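PDB 3KHP: MaoC family protein from Mycobacterium tuberculosis H37Rv, which probably catalyses the reversible hydration of trans-2-enoyl thioesters, equivalent to dehydration of their (3R)-3-hydroxyacyl counterparts, as MaoC-type hydratases do. Local coordinates for residues A244-G249 and I275-P280; T255-R260 and G304-V309; L46-G51 and L200-S205. One frame throughout, in Å; residues are numbered along the deposited sequence. Where two conformers were deposited one is given.

Contact 1: A244-G249 and I275-P280; sequences AELGGG and IWRTEP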
# COMPACT_ATOMS: atom_id res chain seq x y z
N ALA A 244 -17.43 -11.73 -2.03
CA ALA A 244 -18.46 -11.58 -1.02
C ALA A 244 -19.80 -12.20 -1.46
O ALA A 244 -20.39 -13.02 -0.76
CB ALA A 244 -18.65 -10.09 -0.63
N GLU A 245 -20.29 -11.77 -2.61
CA GLU A 245 -21.64 -12.11 -3.03
C GLU A 245 -21.82 -13.57 -3.48
O GLU A 245 -22.82 -14.17 -3.15
CB GLU A 245 -22.08 -11.22 -4.19
CG GLU A 245 -23.40 -11.70 -4.83
CD GLU A 245 -24.57 -11.68 -3.85
OE1 GLU A 245 -24.50 -10.95 -2.86
OE2 GLU A 245 -25.57 -12.38 -4.08
N LEU A 246 -20.87 -14.07 -4.28
CA LEU A 246 -20.91 -15.40 -4.90
C LEU A 246 -20.03 -16.40 -4.21
O LEU A 246 -20.32 -17.58 -4.24
CB LEU A 246 -20.41 -15.33 -6.37
CG LEU A 246 -21.18 -14.42 -7.35
CD1 LEU A 246 -20.45 -14.32 -8.71
CD2 LEU A 246 -22.64 -14.91 -7.50
N GLY A 247 -18.93 -15.95 -3.63
CA GLY A 247 -18.02 -16.87 -2.97
C GLY A 247 -18.23 -17.02 -1.47
O GLY A 247 -17.50 -17.73 -0.81
N GLY A 248 -19.20 -16.31 -0.93
CA GLY A 248 -19.55 -16.42 0.46
C GLY A 248 -18.44 -15.88 1.32
O GLY A 248 -18.28 -16.30 2.45
N GLY A 249 -17.68 -14.94 0.76
CA GLY A 249 -16.55 -14.33 1.44
C GLY A 249 -15.37 -15.25 1.50
O GLY A 249 -14.42 -14.97 2.20
N ILE A 275 -24.48 -8.07 -10.67
CA ILE A 275 -24.20 -9.46 -10.87
C ILE A 275 -25.50 -10.19 -11.24
O ILE A 275 -26.58 -9.82 -10.78
CB ILE A 275 -23.61 -10.07 -9.60
CG1 ILE A 275 -22.36 -9.27 -9.15
CG2 ILE A 275 -23.28 -11.54 -9.81
CD1 ILE A 275 -21.81 -9.70 -7.78
N TRP A 276 -25.38 -11.22 -12.08
CA TRP A 276 -26.50 -12.06 -12.47
C TRP A 276 -26.03 -13.48 -12.36
O TRP A 276 -25.08 -13.86 -13.06
CB TRP A 276 -26.88 -11.84 -13.95
CG TRP A 276 -27.53 -10.56 -14.27
CD1 TRP A 276 -28.87 -10.34 -14.42
CD2 TRP A 276 -26.90 -9.31 -14.52
NE1 TRP A 276 -29.11 -9.03 -14.73
CE2 TRP A 276 -27.91 -8.37 -14.80
CE3 TRP A 276 -25.58 -8.88 -14.53
CZ2 TRP A 276 -27.63 -7.05 -15.08
CZ3 TRP A 276 -25.31 -7.56 -14.82
CH2 TRP A 276 -26.33 -6.67 -15.09
N ARG A 277 -26.69 -14.26 -11.49
CA ARG A 277 -26.44 -15.70 -11.43
C ARG A 277 -27.09 -16.35 -12.64
O ARG A 277 -28.27 -16.17 -12.90
CB ARG A 277 -26.99 -16.31 -10.13
CG ARG A 277 -26.19 -15.93 -8.91
CD ARG A 277 -26.83 -16.44 -7.64
NE ARG A 277 -25.96 -16.24 -6.48
CZ ARG A 277 -25.98 -15.16 -5.72
NH1 ARG A 277 -26.82 -14.16 -5.98
NH2 ARG A 277 -25.15 -15.07 -4.68
N THR A 278 -26.32 -17.09 -13.40
CA THR A 278 -26.85 -17.64 -14.64
C THR A 278 -27.05 -19.14 -14.58
O THR A 278 -27.99 -19.65 -15.12
CB THR A 278 -25.96 -17.26 -15.86
OG1 THR A 278 -24.66 -17.82 -15.69
CG2 THR A 278 -25.87 -15.77 -16.02
N GLU A 279 -26.17 -19.86 -13.92
CA GLU A 279 -26.15 -21.30 -14.04
C GLU A 279 -25.34 -21.76 -12.86
O GLU A 279 -24.35 -21.13 -12.52
CB GLU A 279 -25.45 -21.65 -15.36
CG GLU A 279 -25.10 -23.13 -15.59
CD GLU A 279 -24.23 -23.31 -16.83
OE1 GLU A 279 -24.49 -22.63 -17.85
OE2 GLU A 279 -23.27 -24.11 -16.79
N PRO A 280 -25.74 -22.86 -12.21
CA PRO A 280 -24.95 -23.19 -11.04
C PRO A 280 -23.46 -22.99 -11.32
O PRO A 280 -22.94 -23.47 -12.33
CB PRO A 280 -25.29 -24.66 -10.78
CG PRO A 280 -26.64 -24.87 -11.41
CD PRO A 280 -26.68 -23.93 -12.60
O HOH W 1 -23.05 -17.75 -4.03

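Contact 2: T255-R260 and G304-V309; sequences TSIAAR and GAVEYV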
# COMPACT_ATOMS: atom_id res chain seq x y z
N THR A 255 -13.21 -19.25 -8.84
CA THR A 255 -12.33 -20.02 -9.73
C THR A 255 -11.76 -19.16 -10.88
O THR A 255 -10.54 -19.15 -11.11
CB THR A 255 -13.09 -21.22 -10.28
OG1 THR A 255 -13.47 -22.05 -9.18
CG2 THR A 255 -12.20 -22.05 -11.22
N SER A 256 -12.63 -18.45 -11.59
CA SER A 256 -12.17 -17.60 -12.68
C SER A 256 -12.94 -16.28 -12.67
O SER A 256 -14.09 -16.27 -12.30
CB SER A 256 -12.39 -18.30 -14.04
OG SER A 256 -13.80 -18.52 -14.27
N ILE A 257 -12.30 -15.23 -13.17
CA ILE A 257 -12.92 -13.92 -13.40
C ILE A 257 -12.34 -13.28 -14.67
O ILE A 257 -11.14 -13.23 -14.84
CB ILE A 257 -12.57 -12.92 -12.28
CG1 ILE A 257 -12.94 -13.47 -10.89
CG2 ILE A 257 -13.24 -11.55 -12.53
CD1 ILE A 257 -12.25 -12.71 -9.72
N ALA A 258 -13.20 -12.75 -15.52
CA ALA A 258 -12.79 -12.10 -16.74
C ALA A 258 -13.62 -10.87 -16.91
O ALA A 258 -14.83 -10.88 -16.61
CB ALA A 258 -13.01 -13.06 -18.03
N ALA A 259 -13.00 -9.80 -17.40
CA ALA A 259 -13.75 -8.61 -17.72
C ALA A 259 -13.03 -7.74 -18.76
O ALA A 259 -11.81 -7.83 -18.91
CB ALA A 259 -14.05 -7.81 -16.47
N ARG A 260 -13.81 -6.91 -19.42
CA ARG A 260 -13.33 -5.93 -20.39
C ARG A 260 -13.32 -4.51 -19.81
O ARG A 260 -14.31 -4.08 -19.25
CB ARG A 260 -14.23 -5.96 -21.62
CG ARG A 260 -13.73 -5.08 -22.79
CD ARG A 260 -14.32 -5.55 -24.14
NE ARG A 260 -15.77 -5.52 -24.15
CZ ARG A 260 -16.53 -4.46 -24.45
NH1 ARG A 260 -16.00 -3.29 -24.75
NH2 ARG A 260 -17.85 -4.58 -24.45
N GLY A 304 -18.34 -9.10 -17.87
CA GLY A 304 -17.81 -9.86 -16.74
C GLY A 304 -18.36 -11.26 -16.71
O GLY A 304 -19.55 -11.45 -16.93
N ALA A 305 -17.50 -12.23 -16.42
CA ALA A 305 -17.86 -13.64 -16.37
C ALA A 305 -17.15 -14.24 -15.19
O ALA A 305 -15.96 -13.96 -14.97
CB ALA A 305 -17.43 -14.34 -17.68
N VAL A 306 -17.85 -15.05 -14.42
CA VAL A 306 -17.30 -15.58 -13.19
C VAL A 306 -17.64 -17.03 -13.09
O VAL A 306 -18.76 -17.43 -13.36
CB VAL A 306 -17.94 -14.93 -11.90
CG1 VAL A 306 -17.02 -15.13 -10.72
CG2 VAL A 306 -18.22 -13.51 -12.07
N GLU A 307 -16.68 -17.82 -12.67
CA GLU A 307 -16.94 -19.20 -12.29
C GLU A 307 -16.62 -19.30 -10.81
O GLU A 307 -15.65 -18.73 -10.32
CB GLU A 307 -16.08 -20.17 -13.10
CG GLU A 307 -16.42 -20.16 -14.59
CD GLU A 307 -15.43 -20.91 -15.44
OE1 GLU A 307 -14.85 -21.92 -15.00
OE2 GLU A 307 -15.21 -20.47 -16.59
N TYR A 308 -17.49 -20.01 -10.10
CA TYR A 308 -17.35 -20.13 -8.64
C TYR A 308 -17.95 -21.45 -8.12
O TYR A 308 -18.79 -22.08 -8.78
CB TYR A 308 -17.99 -18.92 -7.96
CG TYR A 308 -19.48 -18.87 -8.07
CD1 TYR A 308 -20.28 -19.28 -7.00
CD2 TYR A 308 -20.11 -18.42 -9.21
CE1 TYR A 308 -21.65 -19.24 -7.07
CE2 TYR A 308 -21.50 -18.38 -9.29
CZ TYR A 308 -22.26 -18.80 -8.20
OH TYR A 308 -23.65 -18.76 -8.22
N VAL A 309 -17.45 -21.87 -6.96
CA VAL A 309 -17.92 -23.07 -6.28
C VAL A 309 -19.01 -22.67 -5.31
O VAL A 309 -18.77 -21.79 -4.46
CB VAL A 309 -16.81 -23.70 -5.47
CG1 VAL A 309 -17.38 -24.79 -4.57
CG2 VAL A 309 -15.73 -24.26 -6.38
O HOH W 2 -14.63 -16.35 -15.58

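Contact 3: L46-G51 and L200-S205; sequences LLYAIG and LIYRLS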
# COMPACT_ATOMS: atom_id res chain seq x y z
N LEU A 46 -1.25 -8.71 1.93
CA LEU A 46 -1.94 -7.75 2.75
C LEU A 46 -1.98 -6.38 2.05
O LEU A 46 -3.04 -5.78 1.92
CB LEU A 46 -1.24 -7.61 4.12
CG LEU A 46 -1.34 -8.84 5.05
CD1 LEU A 46 -0.35 -8.75 6.17
CD2 LEU A 46 -2.78 -9.09 5.56
N LEU A 47 -0.81 -5.91 1.60
CA LEU A 47 -0.73 -4.61 0.93
C LEU A 47 -1.61 -4.54 -0.31
O LEU A 47 -2.19 -3.48 -0.61
CB LEU A 47 0.73 -4.31 0.54
CG LEU A 47 0.97 -2.93 -0.07
CD1 LEU A 47 0.33 -1.83 0.74
CD2 LEU A 47 2.49 -2.66 -0.23
N TYR A 48 -1.70 -5.66 -1.02
CA TYR A 48 -2.52 -5.75 -2.25
C TYR A 48 -3.97 -5.61 -1.84
O TYR A 48 -4.71 -4.85 -2.45
CB TYR A 48 -2.28 -7.08 -2.99
CG TYR A 48 -3.26 -7.30 -4.13
CD1 TYR A 48 -3.02 -6.77 -5.39
CD2 TYR A 48 -4.40 -8.04 -3.96
CE1 TYR A 48 -3.93 -6.89 -6.42
CE2 TYR A 48 -5.31 -8.19 -5.01
CZ TYR A 48 -5.05 -7.64 -6.24
OH TYR A 48 -5.91 -7.81 -7.27
N ALA A 49 -4.39 -6.40 -0.85
CA ALA A 49 -5.76 -6.32 -0.35
C ALA A 49 -6.15 -4.86 -0.02
O ALA A 49 -7.19 -4.40 -0.44
CB ALA A 49 -5.95 -7.20 0.91
N ILE A 50 -5.34 -4.14 0.75
CA ILE A 50 -5.67 -2.75 1.09
C ILE A 50 -5.66 -1.94 -0.20
O ILE A 50 -6.50 -1.10 -0.38
CB ILE A 50 -4.67 -2.17 2.10
CG1 ILE A 50 -4.84 -2.84 3.46
CG2 ILE A 50 -4.84 -0.66 2.24
CD1 ILE A 50 -3.55 -2.74 4.36
N GLY A 51 -4.73 -2.26 -1.11
CA GLY A 51 -4.66 -1.67 -2.42
C GLY A 51 -5.97 -1.70 -3.18
O GLY A 51 -6.32 -0.73 -3.84
N LEU A 200 -2.28 5.59 -4.83
CA LEU A 200 -1.01 5.70 -4.12
C LEU A 200 -0.67 4.49 -3.31
O LEU A 200 0.52 4.20 -3.14
CB LEU A 200 -0.94 6.95 -3.22
CG LEU A 200 -1.15 8.35 -3.83
CD1 LEU A 200 -1.08 9.42 -2.80
CD2 LEU A 200 -0.23 8.64 -4.96
N ILE A 201 -1.66 3.75 -2.80
CA ILE A 201 -1.32 2.48 -2.13
C ILE A 201 -1.31 1.36 -3.17
O ILE A 201 -0.49 0.43 -3.09
CB ILE A 201 -2.28 2.04 -1.06
CG1 ILE A 201 -3.25 3.15 -0.62
CG2 ILE A 201 -1.49 1.45 0.11
CD1 ILE A 201 -2.69 4.75 -0.33
N TYR A 202 -2.26 1.39 -4.08
CA TYR A 202 -2.35 0.30 -5.05
C TYR A 202 -1.06 0.14 -5.90
O TYR A 202 -0.64 -0.99 -6.22
CB TYR A 202 -3.59 0.41 -5.97
CG TYR A 202 -3.59 -0.76 -6.90
CD1 TYR A 202 -4.04 -2.01 -6.47
CD2 TYR A 202 -3.03 -0.67 -8.15
CE1 TYR A 202 -3.99 -3.09 -7.28
CE2 TYR A 202 -2.96 -1.76 -8.97
CZ TYR A 202 -3.43 -2.98 -8.52
OH TYR A 202 -3.35 -4.10 -9.31
N ARG A 203 -0.39 1.26 -6.17
CA ARG A 203 0.85 1.29 -6.97
C ARG A 203 2.02 0.62 -6.27
O ARG A 203 3.06 0.33 -6.90
CB ARG A 203 1.19 2.75 -7.40
CG ARG A 203 1.59 3.72 -6.31
CD ARG A 203 1.54 5.20 -6.76
NE ARG A 203 2.50 5.45 -7.83
CZ ARG A 203 3.82 5.57 -7.66
NH1 ARG A 203 4.36 5.46 -6.47
NH2 ARG A 203 4.61 5.75 -8.72
N LEU A 204 1.87 0.38 -4.96
CA LEU A 204 2.93 -0.28 -4.23
C LEU A 204 2.75 -1.78 -4.31
O LEU A 204 3.51 -2.52 -3.71
CB LEU A 204 2.98 0.21 -2.79
CG LEU A 204 3.20 1.72 -2.64
CD1 LEU A 204 3.35 2.11 -1.15
CD2 LEU A 204 4.42 2.20 -3.45
N SER A 205 1.79 -2.26 -5.09
CA SER A 205 1.85 -3.65 -5.52
C SER A 205 2.61 -3.78 -6.87
O SER A 205 2.67 -4.88 -7.43
CB SER A 205 0.44 -4.28 -5.61
OG SER A 205 -0.15 -4.37 -4.32
O HOH W 3 -1.27 -2.27 -3.09
O HOH W 4 -5.41 -6.05 -9.24

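Contact 1: A244-G249 and I275-P280
The C-terminal end of the long hot-dog helix 231-245 is fastened to strand 271-279 of the surrounding antiparallel sheet, with Glu245 and Leu246 meeting Ile275 and Arg277. In one of the two deposited conformers of Arg277, the guanidinium takes Glu245 end-on, with NH1 and NH2 both directed at a single carboxylate oxygen. Arg277 NH2 donates to Glu245 OE2 at 2.8 Å and Arg277 NH1 to the same OE2 at 2.9 Å, both as hydrogen bonds of one salt bridge. OE2 is near the guanidinium plane, but the carboxylate is turned 70° against that plane. NH1 meets the anti lone pair of OE2, whereas NH2 comes from above the carboxylate plane. Arg277 reaches across because its chain is extended from CG to NE, whereas Glu245 is bent at chi2 (61°).

Leu246 CD2 lies over one face of the guanidinium, toward its rim, 3.7 Å from Arg277 NE. Its other methyl, CD1, packs on Ile275 CG2 at 4.1 Å. Beneath the ion pair, Ile275 CD1 touches Glu245 CG at 3.9 Å. A water bonded to Leu246 O makes only a weak link to Arg277 NH2. On the strand, the backbone N of Arg277 bonds Asp187. The apolar contacts screen one side of an ion pair that is still partly exposed, which may strengthen its attraction somewhat in this conformer.

Contact 2: T255-R260 and G304-V309
Glu307, Ser256 and Thr255 bury the most surface where neighbouring antiparallel strands 254-261 and 298-308 meet. Thr255 and Ser256 both face Glu307, a classic beta bulge. Glu307 O accepts from Thr255 N at 2.9 Å and from Ser256 N at 3.3 Å, both donors coming from the same face of its carbonyl plane. Glu307 N returns a bond to Ser256 O at 3.0 Å. Regular pairing resumes beyond the bulge: Ala258 and Ala305 form a hydrogen-bonded pair, and Ile257 and Val306 a non-hydrogen-bonded one on the opposite face.

Ser256 OG stands between the backbone N and the carbonyl carbon (chi1 63°), which turns it toward the Glu307 side chain; its 3.0 Å approach to Glu307 CB is tight, and doubtful in detail. From there it meets a water at 2.7 Å; that water also donates a weak bond to Ala305 O.

The Glu307 chain runs extended beyond CG past the serine, and its carboxylate finds its main partner in Arg107 of strand 103-108, through a salt bridge; Arg282 adds a weak, long ion pair. With Arg107 bonded and Arg282 farther off, the carboxylate would be expected to stay ionised, so charge pairing supplements the backbone bonds at the bulge.

Contact 3: L46-G51 and L200-S205
Helix 42-51 comes closest to the segment 200-205 at its last turn, where the CA atoms of Gly51 and Tyr202 are just 4.0 Å apart; Tyr48 CA and Ser205 CA stand 5.8 Å apart. The segment 200-205 begins in a helix and finishes in 3-10 geometry over 203-205. Since Gly51 lacks a side chain, the backbones can come this near, and Gly51 O lies at the edge of the Tyr202 ring, 3.6 Å from Tyr202 CB.

Tyr48 and Tyr202 lie side by side and point the same way, each with its ring anti to the backbone N (chi1 171° and -179°). Tyr48 CE1 touches Tyr202 CE1 at 3.9 Å. One water joins the two hydroxyls, 2.7 Å from Tyr48 OH and 2.8 Å from Tyr202 OH. Tyr48 OH also bonds Thr76. Ser205 OG rests at the edge of the Tyr48 ring, 3.4 Å from Tyr48 CA, and bonds a second water that also lies within hydrogen-bonding distance of Leu47 O and Ile201 O, linking the two backbones. Leu47 splits its methyls, CD1 on Ile201 CG2 and CD2 on Leu204 CB.

Tyr202 to Ser205 probably open the hydratase 2 signature of this family. Tyr202 also leans on Leu232 and Cys233 of helix 231-245, Ile80 of helix 78-81 touches both tyrosines, and Arg43 of the second subunit bonds Leu204 O.

Contacts 1 and 2 are neighbours, their centres 10 Å apart: Leu246 packs on Val306 and Tyr308, so the turn that follows helix 231-245 rests on the same sheet whose strands 254-261 and 298-308 pair in contact 2. Along the chain their segments alternate. Contact 3 closes before either opens and lies apart, its centre about 25 Å from that of contact 1 and about 22 Å from that of contact 2. It joins the two family regions, N-terminal and MaoC-like, and borders the second subunit, whereas the other two lie wholly in the C-terminal half. Together they fit a double hot-dog architecture, with one continuous antiparallel sheet running through both halves.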